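Local coordinates for protein purine nucleoside phosphorylase (Thermus thermophilus, PDB 1ODK) that probably catalyses the reversible phosphorolysis of purine nucleosides, using phosphate to release the free base and a ribose 1-phosphate, at residues A26-I29 with A30-L34; E132-R135 with A136-R140. All blocks are in the same frame, centred on the assembly; numbering follows the deposited sequence.

Contact 1. Residues A26-I29 with A30-L34; sequences AEWI and AKTFL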
ATOM      1  N   ALA B  26      27.586  24.939   8.016  1.00 11.73           N
ATOM      2  CA  ALA B  26      27.168  25.461   9.313  1.00 12.94           C
ATOM      3  C   ALA B  26      28.285  26.343   9.870  1.00 13.34           C
ATOM      4  O   ALA B  26      28.037  27.451  10.353  1.00 13.23           O
ATOM      5  CB  ALA B  26      26.884  24.318  10.278  1.00 11.35           C
ATOM      6  N   GLU B  27      29.514  25.840   9.804  1.00 13.55           N
ATOM      7  CA  GLU B  27      30.674  26.578  10.299  1.00 13.59           C
ATOM      8  C   GLU B  27      30.832  27.901   9.556  1.00 14.02           C
ATOM      9  O   GLU B  27      31.052  28.946  10.170  1.00 16.32           O
ATOM     10  CB  GLU B  27      31.942  25.740  10.128  1.00 15.56           C
ATOM     11  CG  GLU B  27      33.218  26.454  10.537  1.00 20.81           C
ATOM     12  CD  GLU B  27      34.443  25.581  10.365  1.00 26.54           C
ATOM     13  OE1 GLU B  27      34.686  25.107   9.235  1.00 24.45           O
ATOM     14  OE2 GLU B  27      35.160  25.367  11.364  1.00 27.67           O
ATOM     15  N   TRP B  28      30.715  27.850   8.232  1.00 12.67           N
ATOM     16  CA  TRP B  28      30.843  29.045   7.406  1.00 15.51           C
ATOM     17  C   TRP B  28      29.786  30.088   7.767  1.00 14.21           C
ATOM     18  O   TRP B  28      30.078  31.284   7.844  1.00 12.50           O
ATOM     19  CB  TRP B  28      30.709  28.682   5.927  1.00 14.09           C
ATOM     20  CG  TRP B  28      30.733  29.872   5.035  1.00 17.83           C
ATOM     21  CD1 TRP B  28      31.828  30.572   4.627  1.00 17.97           C
ATOM     22  CD2 TRP B  28      29.595  30.538   4.470  1.00 18.59           C
ATOM     23  NE1 TRP B  28      31.444  31.637   3.840  1.00 21.04           N
ATOM     24  CE2 TRP B  28      30.078  31.637   3.730  1.00 20.82           C
ATOM     25  CE3 TRP B  28      28.212  30.310   4.522  1.00 19.31           C
ATOM     26  CZ2 TRP B  28      29.228  32.511   3.043  1.00 22.05           C
ATOM     27  CZ3 TRP B  28      27.366  31.178   3.837  1.00 19.03           C
ATOM     28  CH2 TRP B  28      27.880  32.265   3.108  1.00 22.21           C
ATOM     29  N   ILE B  29      28.557  29.631   7.985  1.00 13.69           N
ATOM     30  CA  ILE B  29      27.464  30.529   8.337  1.00 11.37           C
ATOM     31  C   ILE B  29      27.732  31.212   9.676  1.00 13.34           C
ATOM     32  O   ILE B  29      27.600  32.428   9.805  1.00 12.99           O
ATOM     33  CB  ILE B  29      26.118  29.770   8.452  1.00 11.58           C
ATOM     34  CG1 ILE B  29      25.696  29.224   7.087  1.00  9.73           C
ATOM     35  CG2 ILE B  29      25.042  30.696   9.004  1.00  9.86           C
ATOM     36  CD1 ILE B  29      24.487  28.306   7.170  1.00 12.81           C
ATOM     37  N   ALA B  30      28.097  30.420  10.674  1.00 13.08           N
ATOM     38  CA  ALA B  30      28.361  30.951  12.000  1.00 17.45           C
ATOM     39  C   ALA B  30      29.467  32.002  11.993  1.00 17.65           C
ATOM     40  O   ALA B  30      29.300  33.096  12.526  1.00 17.38           O
ATOM     41  CB  ALA B  30      28.721  29.816  12.951  1.00 13.94           C
ATOM     42  N   LYS B  31      30.596  31.666  11.378  1.00 18.04           N
ATOM     43  CA  LYS B  31      31.734  32.575  11.320  1.00 19.68           C
ATOM     44  C   LYS B  31      31.510  33.801  10.441  1.00 20.81           C
ATOM     45  O   LYS B  31      32.008  34.887  10.745  1.00 21.38           O
ATOM     46  CB  LYS B  31      32.974  31.814  10.840  1.00 23.67           C
ATOM     47  CG  LYS B  31      33.525  30.848  11.881  1.00 27.39           C
ATOM     48  CD  LYS B  31      34.646  29.981  11.331  1.00 29.81           C
ATOM     49  CE  LYS B  31      35.440  29.341  12.466  1.00 33.51           C
ATOM     50  NZ  LYS B  31      34.553  28.667  13.457  1.00 38.35           N
ATOM     51  N   THR B  32      30.751  33.632   9.363  1.00 17.18           N
ATOM     52  CA  THR B  32      30.484  34.720   8.429  1.00 16.66           C
ATOM     53  C   THR B  32      29.392  35.706   8.858  1.00 18.61           C
ATOM     54  O   THR B  32      29.537  36.915   8.666  1.00 16.23           O
ATOM     55  CB  THR B  32      30.103  34.161   7.035  1.00 13.08           C
ATOM     56  OG1 THR B  32      31.186  33.378   6.522  1.00 16.31           O
ATOM     57  CG2 THR B  32      29.804  35.289   6.064  1.00 15.56           C
ATOM     58  N   PHE B  33      28.315  35.199   9.446  1.00 15.63           N
ATOM     59  CA  PHE B  33      27.196  36.053   9.837  1.00 16.61           C
ATOM     60  C   PHE B  33      26.982  36.348  11.317  1.00 16.13           C
ATOM     61  O   PHE B  33      26.345  37.344  11.661  1.00 17.91           O
ATOM     62  CB  PHE B  33      25.883  35.471   9.294  1.00 14.52           C
ATOM     63  CG  PHE B  33      25.812  35.404   7.798  1.00 18.12           C
ATOM     64  CD1 PHE B  33      26.409  34.354   7.103  1.00 16.20           C
ATOM     65  CD2 PHE B  33      25.138  36.388   7.079  1.00 19.15           C
ATOM     66  CE1 PHE B  33      26.331  34.284   5.714  1.00 17.82           C
ATOM     67  CE2 PHE B  33      25.055  36.329   5.686  1.00 22.44           C
ATOM     68  CZ  PHE B  33      25.653  35.273   5.003  1.00 19.29           C
ATOM     69  N   LEU B  34      27.495  35.496  12.194  1.00 15.31           N
ATOM     70  CA  LEU B  34      27.261  35.688  13.619  1.00 16.79           C
ATOM     71  C   LEU B  34      28.370  36.357  14.413  1.00 16.94           C
ATOM     72  O   LEU B  34      29.548  36.232  14.093  1.00 17.73           O
ATOM     73  CB  LEU B  34      26.940  34.342  14.274  1.00 15.09           C
ATOM     74  CG  LEU B  34      25.828  33.501  13.637  1.00 16.64           C
ATOM     75  CD1 LEU B  34      25.648  32.227  14.439  1.00 13.65           C
ATOM     76  CD2 LEU B  34      24.532  34.288  13.595  1.00 16.94           C
TER

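Contact 2. Residues E132-R135 with A136-R140; sequences EVFR and ALWRR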
ATOM      1  N   GLU B 132       3.553  31.610   9.045  1.00 15.03           N
ATOM      2  CA  GLU B 132       4.263  32.867   9.283  1.00 19.08           C
ATOM      3  C   GLU B 132       5.709  32.813   8.786  1.00 16.17           C
ATOM      4  O   GLU B 132       6.186  33.750   8.141  1.00 15.33           O
ATOM      5  CB  GLU B 132       4.239  33.220  10.773  1.00 22.34           C
ATOM      6  CG  GLU B 132       2.869  33.608  11.321  1.00 29.17           C
ATOM      7  CD  GLU B 132       2.300  34.862  10.668  1.00 38.03           C
ATOM      8  OE1 GLU B 132       3.067  35.601  10.012  1.00 42.68           O
ATOM      9  OE2 GLU B 132       1.086  35.115  10.823  1.00 40.88           O
ATOM     10  N   VAL B 133       6.405  31.722   9.090  1.00 14.80           N
ATOM     11  CA  VAL B 133       7.788  31.560   8.651  1.00 11.31           C
ATOM     12  C   VAL B 133       7.841  31.581   7.130  1.00 13.33           C
ATOM     13  O   VAL B 133       8.694  32.240   6.533  1.00 15.21           O
ATOM     14  CB  VAL B 133       8.386  30.227   9.156  1.00 12.01           C
ATOM     15  CG1 VAL B 133       9.786  30.030   8.576  1.00  8.74           C
ATOM     16  CG2 VAL B 133       8.445  30.229  10.677  1.00 10.59           C
ATOM     17  N   PHE B 134       6.923  30.845   6.509  1.00 12.55           N
ATOM     18  CA  PHE B 134       6.836  30.767   5.055  1.00 10.13           C
ATOM     19  C   PHE B 134       6.672  32.173   4.479  1.00 11.78           C
ATOM     20  O   PHE B 134       7.379  32.567   3.557  1.00 13.37           O
ATOM     21  CB  PHE B 134       5.637  29.894   4.668  1.00 11.83           C
ATOM     22  CG  PHE B 134       5.316  29.914   3.207  1.00 11.80           C
ATOM     23  CD1 PHE B 134       6.196  29.369   2.280  1.00 11.97           C
ATOM     24  CD2 PHE B 134       4.125  30.477   2.754  1.00 12.86           C
ATOM     25  CE1 PHE B 134       5.896  29.383   0.922  1.00 11.22           C
ATOM     26  CE2 PHE B 134       3.817  30.494   1.395  1.00 11.02           C
ATOM     27  CZ  PHE B 134       4.704  29.947   0.480  1.00 13.38           C
ATOM     28  N   ARG B 135       5.737  32.922   5.051  1.00 14.39           N
ATOM     29  CA  ARG B 135       5.456  34.288   4.622  1.00 16.34           C
ATOM     30  C   ARG B 135       6.690  35.187   4.743  1.00 14.44           C
ATOM     31  O   ARG B 135       6.989  35.967   3.842  1.00 14.61           O
ATOM     32  CB  ARG B 135       4.322  34.854   5.471  1.00 16.55           C
ATOM     33  CG  ARG B 135       3.767  36.176   4.994  1.00 23.33           C
ATOM     34  CD  ARG B 135       2.722  36.666   5.975  1.00 24.20           C
ATOM     35  NE  ARG B 135       1.678  37.437   5.319  1.00 35.90           N
ATOM     36  CZ  ARG B 135       0.613  37.926   5.943  1.00 36.56           C
ATOM     37  NH1 ARG B 135       0.455  37.729   7.247  1.00 36.22           N
ATOM     38  NH2 ARG B 135      -0.301  38.598   5.260  1.00 41.07           N
ATOM     39  N   ALA B 136       7.397  35.071   5.863  1.00 16.55           N
ATOM     40  CA  ALA B 136       8.594  35.872   6.106  1.00 15.24           C
ATOM     41  C   ALA B 136       9.716  35.544   5.127  1.00 15.01           C
ATOM     42  O   ALA B 136      10.411  36.443   4.655  1.00 14.71           O
ATOM     43  CB  ALA B 136       9.073  35.674   7.544  1.00 13.88           C
ATOM     44  N   LEU B 137       9.905  34.260   4.828  1.00 11.90           N
ATOM     45  CA  LEU B 137      10.946  33.855   3.887  1.00 11.85           C
ATOM     46  C   LEU B 137      10.638  34.411   2.496  1.00 13.49           C
ATOM     47  O   LEU B 137      11.528  34.903   1.797  1.00 12.49           O
ATOM     48  CB  LEU B 137      11.051  32.326   3.826  1.00  9.99           C
ATOM     49  CG  LEU B 137      11.664  31.618   5.042  1.00  9.32           C
ATOM     50  CD1 LEU B 137      11.451  30.102   4.937  1.00 12.79           C
ATOM     51  CD2 LEU B 137      13.155  31.955   5.121  1.00 11.94           C
ATOM     52  N   TRP B 138       9.371  34.333   2.101  1.00 13.46           N
ATOM     53  CA  TRP B 138       8.944  34.836   0.798  1.00 14.87           C
ATOM     54  C   TRP B 138       9.159  36.352   0.736  1.00 14.96           C
ATOM     55  O   TRP B 138       9.732  36.875  -0.223  1.00 13.74           O
ATOM     56  CB  TRP B 138       7.462  34.508   0.585  1.00 14.23           C
ATOM     57  CG  TRP B 138       6.962  34.699  -0.818  1.00 16.08           C
ATOM     58  CD1 TRP B 138       7.602  35.331  -1.848  1.00 16.54           C
ATOM     59  CD2 TRP B 138       5.690  34.281  -1.332  1.00 16.61           C
ATOM     60  NE1 TRP B 138       6.805  35.332  -2.971  1.00 18.71           N
ATOM     61  CE2 TRP B 138       5.626  34.695  -2.681  1.00 15.47           C
ATOM     62  CE3 TRP B 138       4.596  33.598  -0.779  1.00 13.64           C
ATOM     63  CZ2 TRP B 138       4.509  34.449  -3.493  1.00 16.24           C
ATOM     64  CZ3 TRP B 138       3.480  33.352  -1.586  1.00 14.29           C
ATOM     65  CH2 TRP B 138       3.448  33.778  -2.928  1.00 15.73           C
ATOM     66  N   ARG B 139       8.699  37.052   1.768  1.00 15.74           N
ATOM     67  CA  ARG B 139       8.843  38.505   1.831  1.00 18.76           C
ATOM     68  C   ARG B 139      10.296  38.966   1.789  1.00 18.05           C
ATOM     69  O   ARG B 139      10.625  39.949   1.114  1.00 17.24           O
ATOM     70  CB  ARG B 139       8.178  39.047   3.097  1.00 17.77           C
ATOM     71  CG  ARG B 139       6.671  39.130   2.990  1.00 26.32           C
ATOM     72  CD  ARG B 139       6.038  39.535   4.305  1.00 33.08           C
ATOM     73  NE  ARG B 139       4.593  39.696   4.176  1.00 35.97           N
ATOM     74  CZ  ARG B 139       3.773  39.906   5.199  1.00 40.58           C
ATOM     75  NH1 ARG B 139       4.257  39.979   6.432  1.00 38.58           N
ATOM     76  NH2 ARG B 139       2.470  40.048   4.988  1.00 43.35           N
ATOM     77  N   ARG B 140      11.165  38.273   2.514  1.00 16.71           N
ATOM     78  CA  ARG B 140      12.575  38.647   2.525  1.00 16.65           C
ATOM     79  C   ARG B 140      13.231  38.356   1.175  1.00 19.31           C
ATOM     80  O   ARG B 140      14.072  39.125   0.710  1.00 20.57           O
ATOM     81  CB  ARG B 140      13.318  37.911   3.646  1.00 18.37           C
ATOM     82  CG  ARG B 140      12.934  38.341   5.063  1.00 18.97           C
ATOM     83  CD  ARG B 140      13.082  39.852   5.255  1.00 26.85           C
ATOM     84  NE  ARG B 140      11.814  40.552   5.054  1.00 31.00           N
ATOM     85  CZ  ARG B 140      11.703  41.818   4.657  1.00 35.39           C
ATOM     86  NH1 ARG B 140      12.788  42.540   4.408  1.00 29.31           N
ATOM     87  NH2 ARG B 140      10.499  42.364   4.511  1.00 31.18           N
TER

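Contact 1. Residues A26-I29 with A30-L34
The last two turns of helix 23-33, an amphipathic helix of the nucleoside phosphorylase fold, set Trp28 against Thr32 and Phe33, one turn further on. Thr32 bends its hydroxyl back onto the preceding turn: OG1 donates to Trp28 O at 2.7 Å, while Thr32 N bonds to the same oxygen at 2.9 Å with a rather bent N-H...O angle of 146°. The two donors come from opposite faces of the carbonyl plane, so one oxygen is gripped twice by one residue. Thr32 suits this place because its OG1, held anti to its carbonyl carbon (chi1 -60°), can satisfy itself on the helix backbone at a surface position. The same OG1 also lies over one face of the Trp28 ring, 3.2 Å from Trp28 NE1, but the angle is too poor for a hydrogen bond with that N-H.

Phe33 meets the tryptophan at its six-membered ring. Its edge turns toward that ring in an offset edge-to-face pair, with planes at 79° and Phe33 CE1 lying 3.6 Å from Trp28 CH2. The apolar side of the helix faces inward: Ile29 and Phe33 both pack on Val225 of helix 214-233, and Ile29 CG2 approaches Phe33 CD1 at 4.3 Å. Ala26 and Ala30, small enough for a close approach, lie against Tyr49 of strand 48-53. Toward solvent, Glu27 and Lys31 form the i to i+4 pair expected of oppositely charged residues. Their salt bridge is long, Glu27 OE2 to Lys31 NZ 4.0 Å, and the aliphatic parts also touch, Glu27 CG to Lys31 CD 3.9 Å. Leu34, where the chain leaves helical geometry, turns its buried side chain onto Val58 and Val60 of strand 56-61.

Contact 2. Residues E132-R135 with A136-R140
Arg135 and Arg139, one turn apart on helix 131-144, run side by side with their guanidinium planes 28° apart. Arg135 CD sits over the centre of the Arg139 guanidinium, 3.4 Å above its plane. Arg135 NE is placed 2.7 Å from Arg139 NH2, too close for two donors and so doubtful in detail; it is no hydrogen bond. Arg135 NH2 forms a salt bridge with Glu142 of the second subunit, whose negative charge probably helps to offset the two nearby positive charges; a long, flexible arginine suits a place that must reach across the interface.

The aromatic contact joins Phe134 and Trp138. Their planes are oblique at 56°, and Phe134 CZ approaches Trp138 CE3 at 3.9 Å. The four-residue spacing puts both rings on one side of the helix, and matching first torsions (chi1 171° in Phe134), with CG opposite the backbone N, send them the same way. Broad rings suit this side, where Phe134 packs on Phe134 of the second subunit and Trp138 makes a cation-pi contact with Arg135 of that subunit.

Among the aliphatic side chains, Val133 CG1 meets Leu137 CD1 at 4.0 Å. Ala136, small enough for a close approach, and Leu137 rest on Ala231 of helix 214-233, while Phe134 and Leu137 reach Val105 of strand 103-106, and Phe134 and Trp138 both touch Val150 of strand 148-150.

Overall arrangement
Contact 1 closes well before contact 2 opens along the chain. Their centres are about 22 Å apart and their nearest atoms about 12 Å, so they do not touch. Contact 1 lies at the end of helix 23-33 and takes in Leu34 just beyond it; contact 2 lies within helix 131-144. Both helices pack on helix 214-233, which thus links them indirectly. They rest against different parts of the same mixed sheet: contact 1 against strands 48-53 and 56-61, contact 2 against strands 103-106 and 148-150. No other chain of the six-chain assembly reaches residues 26-34, so contact 1 secures a helix within its own subunit, while contact 2 also joins the fold to a second subunit.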